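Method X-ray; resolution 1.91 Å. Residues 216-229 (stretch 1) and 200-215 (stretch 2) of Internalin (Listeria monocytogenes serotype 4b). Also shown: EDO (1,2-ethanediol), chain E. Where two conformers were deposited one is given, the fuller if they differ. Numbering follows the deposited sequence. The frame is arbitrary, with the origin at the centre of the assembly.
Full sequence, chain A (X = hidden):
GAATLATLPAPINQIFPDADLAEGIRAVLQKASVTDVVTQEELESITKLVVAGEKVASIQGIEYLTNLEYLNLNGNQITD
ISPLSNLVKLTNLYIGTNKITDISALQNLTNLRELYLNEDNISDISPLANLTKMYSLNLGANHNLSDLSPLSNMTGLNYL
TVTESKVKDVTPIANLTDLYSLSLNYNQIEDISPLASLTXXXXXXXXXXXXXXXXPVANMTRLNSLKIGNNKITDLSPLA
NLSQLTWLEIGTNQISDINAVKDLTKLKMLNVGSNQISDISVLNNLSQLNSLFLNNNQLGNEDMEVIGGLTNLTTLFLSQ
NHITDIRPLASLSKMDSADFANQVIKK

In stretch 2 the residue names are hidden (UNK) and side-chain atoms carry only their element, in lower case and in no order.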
# COMPACT_ATOMS: atom_id res chain seq x y z
N PRO A 216 -8.34 7.62 16.59
CA PRO A 216 -8.03 6.17 16.61
C PRO A 216 -6.54 5.82 16.51
O PRO A 216 -6.15 4.74 16.96
CB PRO A 216 -8.78 5.63 15.39
CG PRO A 216 -9.06 6.82 14.56
CD PRO A 216 -9.32 7.91 15.53
N VAL A 217 -5.71 6.72 15.96
CA VAL A 217 -4.27 6.49 15.77
C VAL A 217 -3.55 6.38 17.15
O VAL A 217 -2.55 5.67 17.24
CB VAL A 217 -3.64 7.58 14.84
CG1 VAL A 217 -2.15 7.36 14.64
CG2 VAL A 217 -4.35 7.61 13.48
N ALA A 218 -4.11 6.99 18.22
CA ALA A 218 -3.56 6.87 19.58
C ALA A 218 -3.51 5.39 20.04
O ALA A 218 -2.66 5.04 20.85
CB ALA A 218 -4.37 7.71 20.56
N ASN A 219 -4.39 4.53 19.50
CA ASN A 219 -4.43 3.09 19.82
C ASN A 219 -3.30 2.31 19.15
O ASN A 219 -2.94 1.24 19.63
CB ASN A 219 -5.76 2.48 19.39
CG ASN A 219 -6.95 3.04 20.11
OD1 ASN A 219 -7.34 2.58 21.17
ND2 ASN A 219 -7.54 4.08 19.55
N MSE A 220 -2.78 2.83 18.03
CA MSE A 220 -1.71 2.19 17.25
C MSE A 220 -0.37 2.54 17.91
O MSE A 220 0.46 3.21 17.33
CB MSE A 220 -1.77 2.66 15.78
CG MSE A 220 -3.13 2.49 15.12
SE MSE A 220 -3.04 3.46 13.50
CE MSE A 220 -4.95 3.15 12.78
N THR A 221 -0.18 2.07 19.17
CA THR A 221 0.94 2.41 20.04
C THR A 221 2.32 2.02 19.47
O THR A 221 3.32 2.62 19.87
CB THR A 221 0.75 1.82 21.45
OG1 THR A 221 0.83 0.40 21.38
CG2 THR A 221 -0.55 2.28 22.13
N ARG A 222 2.40 1.05 18.56
CA ARG A 222 3.71 0.69 18.01
C ARG A 222 3.95 1.33 16.64
O ARG A 222 4.93 0.96 15.99
CB ARG A 222 3.87 -0.84 17.92
CG ARG A 222 3.89 -1.57 19.28
CD ARG A 222 4.87 -1.00 20.29
NE ARG A 222 6.26 -1.32 19.98
CZ ARG A 222 7.31 -0.89 20.69
NH1 ARG A 222 7.13 -0.08 21.73
NH2 ARG A 222 8.54 -1.24 20.34
N LEU A 223 3.09 2.30 16.22
CA LEU A 223 3.22 2.98 14.92
C LEU A 223 4.62 3.56 14.72
O LEU A 223 5.13 4.28 15.58
CB LEU A 223 2.17 4.09 14.75
CG LEU A 223 1.76 4.42 13.29
CD1 LEU A 223 1.09 3.21 12.59
CD2 LEU A 223 0.82 5.59 13.28
N ASN A 224 5.24 3.20 13.58
CA ASN A 224 6.58 3.62 13.20
C ASN A 224 6.52 4.70 12.13
O ASN A 224 7.27 5.67 12.21
CB ASN A 224 7.39 2.40 12.71
CG ASN A 224 8.76 2.75 12.20
OD1 ASN A 224 8.91 3.34 11.13
ND2 ASN A 224 9.78 2.40 12.96
N SER A 225 5.64 4.53 11.13
CA SER A 225 5.50 5.50 10.04
C SER A 225 4.04 5.84 9.79
O SER A 225 3.19 4.94 9.74
CB SER A 225 6.14 4.97 8.76
OG SER A 225 7.52 4.70 8.95
N LEU A 226 3.75 7.12 9.64
CA LEU A 226 2.41 7.64 9.38
C LEU A 226 2.50 8.68 8.27
O LEU A 226 3.25 9.64 8.40
CB LEU A 226 1.77 8.24 10.67
CG LEU A 226 0.39 8.93 10.51
CD1 LEU A 226 -0.70 7.93 10.18
CD2 LEU A 226 0.00 9.64 11.79
N LYS A 227 1.77 8.44 7.18
CA LYS A 227 1.68 9.32 6.01
C LYS A 227 0.20 9.63 5.82
O LYS A 227 -0.57 8.75 5.48
CB LYS A 227 2.31 8.67 4.76
CG LYS A 227 3.77 8.25 4.91
CD LYS A 227 4.32 7.68 3.60
CE LYS A 227 5.76 7.26 3.71
NZ LYS A 227 5.95 6.01 4.49
N ILE A 228 -0.21 10.86 6.14
CA ILE A 228 -1.63 11.20 6.09
C ILE A 228 -1.81 12.69 5.66
O ILE A 228 -2.68 13.40 6.15
CB ILE A 228 -2.27 10.83 7.48
CG1 ILE A 228 -3.81 10.67 7.42
CG2 ILE A 228 -1.76 11.68 8.65
CD1 ILE A 228 -4.43 9.82 8.60
N GLY A 229 -0.99 13.11 4.69
CA GLY A 229 -1.08 14.43 4.09
C GLY A 229 -2.37 14.60 3.30
O GLY A 229 -3.04 13.60 3.01
N UNK A 200 -1.82 -3.55 16.33
CA UNK A 200 -0.57 -4.11 15.81
C UNK A 200 0.01 -3.31 14.64
O UNK A 200 1.08 -3.65 14.13
o UNK A 200 -0.88 -6.44 16.45
c UNK A 200 -0.78 -5.55 15.34
N UNK A 201 -0.71 -2.27 14.18
CA UNK A 201 -0.28 -1.50 13.01
C UNK A 201 1.02 -0.74 13.27
O UNK A 201 1.15 -0.03 14.26
c UNK A 201 -1.44 -0.15 11.08
c UNK A 201 -1.62 -1.38 10.18
c UNK A 201 -2.56 0.83 10.83
c UNK A 201 -1.40 -0.55 12.57
N UNK A 202 2.01 -0.92 12.38
CA UNK A 202 3.30 -0.24 12.49
C UNK A 202 3.49 0.76 11.35
O UNK A 202 4.30 1.67 11.47
c UNK A 202 4.60 -2.05 13.76
c UNK A 202 4.45 -1.27 12.49
c UNK A 202 5.68 -2.19 14.56
n UNK A 202 5.33 -3.05 15.56
n UNK A 202 3.60 -2.87 14.22
c UNK A 202 4.08 -3.45 15.31
N UNK A 203 2.76 0.57 10.23
CA UNK A 203 2.86 1.39 9.02
C UNK A 203 1.46 1.72 8.54
O UNK A 203 0.64 0.83 8.30
c UNK A 203 7.64 0.23 9.63
c UNK A 203 6.69 -0.76 9.83
c UNK A 203 7.35 1.31 8.82
c UNK A 203 5.44 -0.65 9.21
c UNK A 203 3.70 0.66 7.93
o UNK A 203 8.88 0.11 10.19
c UNK A 203 6.09 1.42 8.23
c UNK A 203 5.12 0.44 8.41
N UNK A 204 1.16 3.00 8.47
CA UNK A 204 -0.16 3.46 8.05
C UNK A 204 -0.02 4.66 7.10
O UNK A 204 0.64 5.64 7.42
c UNK A 204 -1.01 3.83 9.27
c UNK A 204 -3.04 5.21 9.87
c UNK A 204 -5.09 5.05 8.64
c UNK A 204 -4.36 5.60 9.68
c UNK A 204 -4.52 4.11 7.81
c UNK A 204 -3.20 3.71 8.02
c UNK A 204 -2.43 4.28 9.03
N UNK A 205 -0.65 4.54 5.94
CA UNK A 205 -0.66 5.61 4.94
C UNK A 205 -2.13 5.79 4.51
O UNK A 205 -2.85 4.81 4.30
c UNK A 205 0.19 4.09 3.06
o UNK A 205 0.35 6.51 2.93
c UNK A 205 0.37 5.39 3.83
N UNK A 206 -2.59 7.05 4.48
CA UNK A 206 -3.97 7.38 4.13
C UNK A 206 -4.02 8.81 3.62
O UNK A 206 -4.97 9.54 3.91
c UNK A 206 -4.89 7.19 5.34
N UNK A 207 -3.01 9.20 2.82
CA UNK A 207 -3.00 10.55 2.28
C UNK A 207 -4.12 10.72 1.24
O UNK A 207 -4.56 9.72 0.66
c UNK A 207 -1.02 9.32 -1.68
c UNK A 207 0.17 8.64 -1.46
c UNK A 207 0.17 9.43 0.82
o UNK A 207 0.73 7.90 -2.46
c UNK A 207 -1.58 10.08 -0.66
c UNK A 207 0.78 8.71 -0.22
c UNK A 207 -1.62 10.97 1.71
c UNK A 207 -1.03 10.10 0.62
N UNK A 208 -4.58 11.97 1.04
CA UNK A 208 -5.60 12.36 0.06
C UNK A 208 -6.94 11.67 0.37
O UNK A 208 -7.44 10.83 -0.37
c UNK A 208 -6.14 12.76 -2.41
c UNK A 208 -5.13 12.19 -1.43
c UNK A 208 -3.78 12.87 -1.65
N UNK A 209 -7.52 12.04 1.51
CA UNK A 209 -8.83 11.59 1.94
C UNK A 209 -9.54 12.84 2.48
O UNK A 209 -9.16 13.96 2.11
n UNK A 209 -7.25 8.58 2.43
c UNK A 209 -8.74 10.42 2.95
c UNK A 209 -8.46 9.10 2.28
o UNK A 209 -9.32 8.55 1.60
N UNK A 210 -10.56 12.66 3.32
CA UNK A 210 -11.32 13.76 3.92
C UNK A 210 -11.35 13.57 5.45
O UNK A 210 -12.34 13.89 6.10
n UNK A 210 -14.02 12.74 0.26
c UNK A 210 -14.13 13.64 1.22
c UNK A 210 -12.75 13.78 3.33
o UNK A 210 -15.23 14.07 1.58
c UNK A 210 -12.84 14.12 1.84
N UNK A 211 -10.24 13.04 6.02
CA UNK A 211 -10.11 12.73 7.44
C UNK A 211 -9.96 14.02 8.28
O UNK A 211 -9.05 14.82 8.04
c UNK A 211 -9.22 10.37 6.91
c UNK A 211 -8.95 11.72 7.68
c UNK A 211 -8.75 11.43 9.18
c UNK A 211 -7.96 9.52 6.62
N UNK A 212 -10.84 14.18 9.27
CA UNK A 212 -10.82 15.35 10.17
C UNK A 212 -10.27 15.02 11.56
O UNK A 212 -9.87 15.93 12.29
c UNK A 212 -12.79 16.53 9.03
o UNK A 212 -13.13 14.94 10.81
c UNK A 212 -12.24 15.95 10.32
N UNK A 213 -10.33 13.74 11.96
CA UNK A 213 -9.98 13.30 13.30
C UNK A 213 -9.08 12.06 13.28
O UNK A 213 -9.45 11.03 12.72
o UNK A 213 -12.23 12.29 16.13
o UNK A 213 -10.05 12.58 16.07
c UNK A 213 -11.18 12.59 15.53
c UNK A 213 -11.28 13.02 14.07
N UNK A 214 -7.91 12.15 13.96
CA UNK A 214 -6.97 11.04 14.05
C UNK A 214 -6.93 10.41 15.47
O UNK A 214 -5.97 9.72 15.79
c UNK A 214 -4.98 12.68 14.21
c UNK A 214 -5.55 11.49 12.01
c UNK A 214 -5.55 11.40 13.54
c UNK A 214 -3.45 12.81 14.14
N UNK A 215 -8.00 10.59 16.28
CA UNK A 215 -8.11 9.98 17.61
C UNK A 215 -7.81 8.44 17.56
O UNK A 215 -6.99 8.00 18.38
o UNK A 215 -9.57 11.67 18.49
c UNK A 215 -9.49 10.27 18.23
c UNK A 215 -9.74 9.51 19.53
C1 EDO E . -10.84 13.64 -2.51
O1 EDO E . -11.55 12.77 -3.39
C2 EDO E . -10.24 12.81 -1.35
O2 EDO E . -11.30 12.16 -0.65
O HOH W 1 0.72 -0.18 16.85

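Position 200 has one carbon ending in one oxygen, and it does not reach stretch 1. It is Ser200.

Position 201 has four carbons, forked at the second. One end carbon lies 3.8 Å from SE of the selenomethionine Met220. This is Leu201. Its O accepts from a water that in turn accepts from Arg222 N.

Position 202 carries a five-membered ring of three carbons and two nitrogens. CB of Arg222 sits over the ring face, 3.8 Å from its centroid. The ring is an imidazole, so this is His202. ND1 donates to Ser200 O at 2.6 Å.

Position 203 has a six-carbon ring bearing one oxygen, which lies 3.3 Å from Asn224 CG. That makes it Tyr203. Its CE1 is 3.4 Å from Ser225 OG.

Position 204 has a six-carbon ring with no oxygen. Met220, Leu223, Leu226, Val217 and Ile228 all touch this side chain, an apolar setting. It is Phe204. CD2 lies 3.6 Å from Leu226 CD1, and CE2 lies 4.0 Å from Met220 CE. Val217 CG2 meets the ring at its edge.

Position 205 has one carbon carrying an oxygen and a carbon. The oxygen is 3.4 Å from Lys227 CB. This is Thr205.

Position 206 has a single carbon, 4.2 Å from Ile228 CG1. It is Ala206.

Position 207 has a ring of six carbons bearing an oxygen. The end of the side chain leads away from stretch 1. It is Tyr207, and its CA lies 3.1 Å from Gly229 O.

Position 208 has three carbons, forked at the first, and points away from stretch 1. It is Val208.

Position 209 has two carbons, the second carrying one oxygen and one nitrogen. It does not touch stretch 1. It is Asn209, whose ND2 donates to Ala206 O at 2.9 Å.

Position 210 has three carbons, the third carrying oxygen and nitrogen. It is out of reach of stretch 1. It is Gln210; NE2 donates to O2 of the ethanediol at 2.9 Å.

Position 211 has four carbons, forked at the first, with one longer arm. That arm ends 4.1 Å from Ile228 CD1. It is Ile211.

Position 212 has one carbon carrying an oxygen and a carbon, and is out of reach. It is Thr212.

Position 213 has two carbons, the second carrying two oxygens. It is Asp213.

Position 214 has the same branching as 211. Its short arm is 4.0 Å from Ile228 CD1. It is Ile214.

Position 215 has one carbon carrying an oxygen and a carbon. It is Thr215, bonded directly to Pro216. N and OG1 both donate to Asp213 OD1, at 2.9 and 2.6 Å.

The contact joins parallel strands 203-205 and 225-227. Phe204 N donates to Ser225 O at 3.1 Å, Lys227 N to Phe204 O at 3.0 Å, and Ala206 N to Lys227 O at 2.8 Å. Phe204 and Leu226 share one face and pack together. Near the chain junction, Val217 N donates to Ile214 O at 3.0 Å.

Stretch 2 200-215: SLHYFTAYVNQITDIT
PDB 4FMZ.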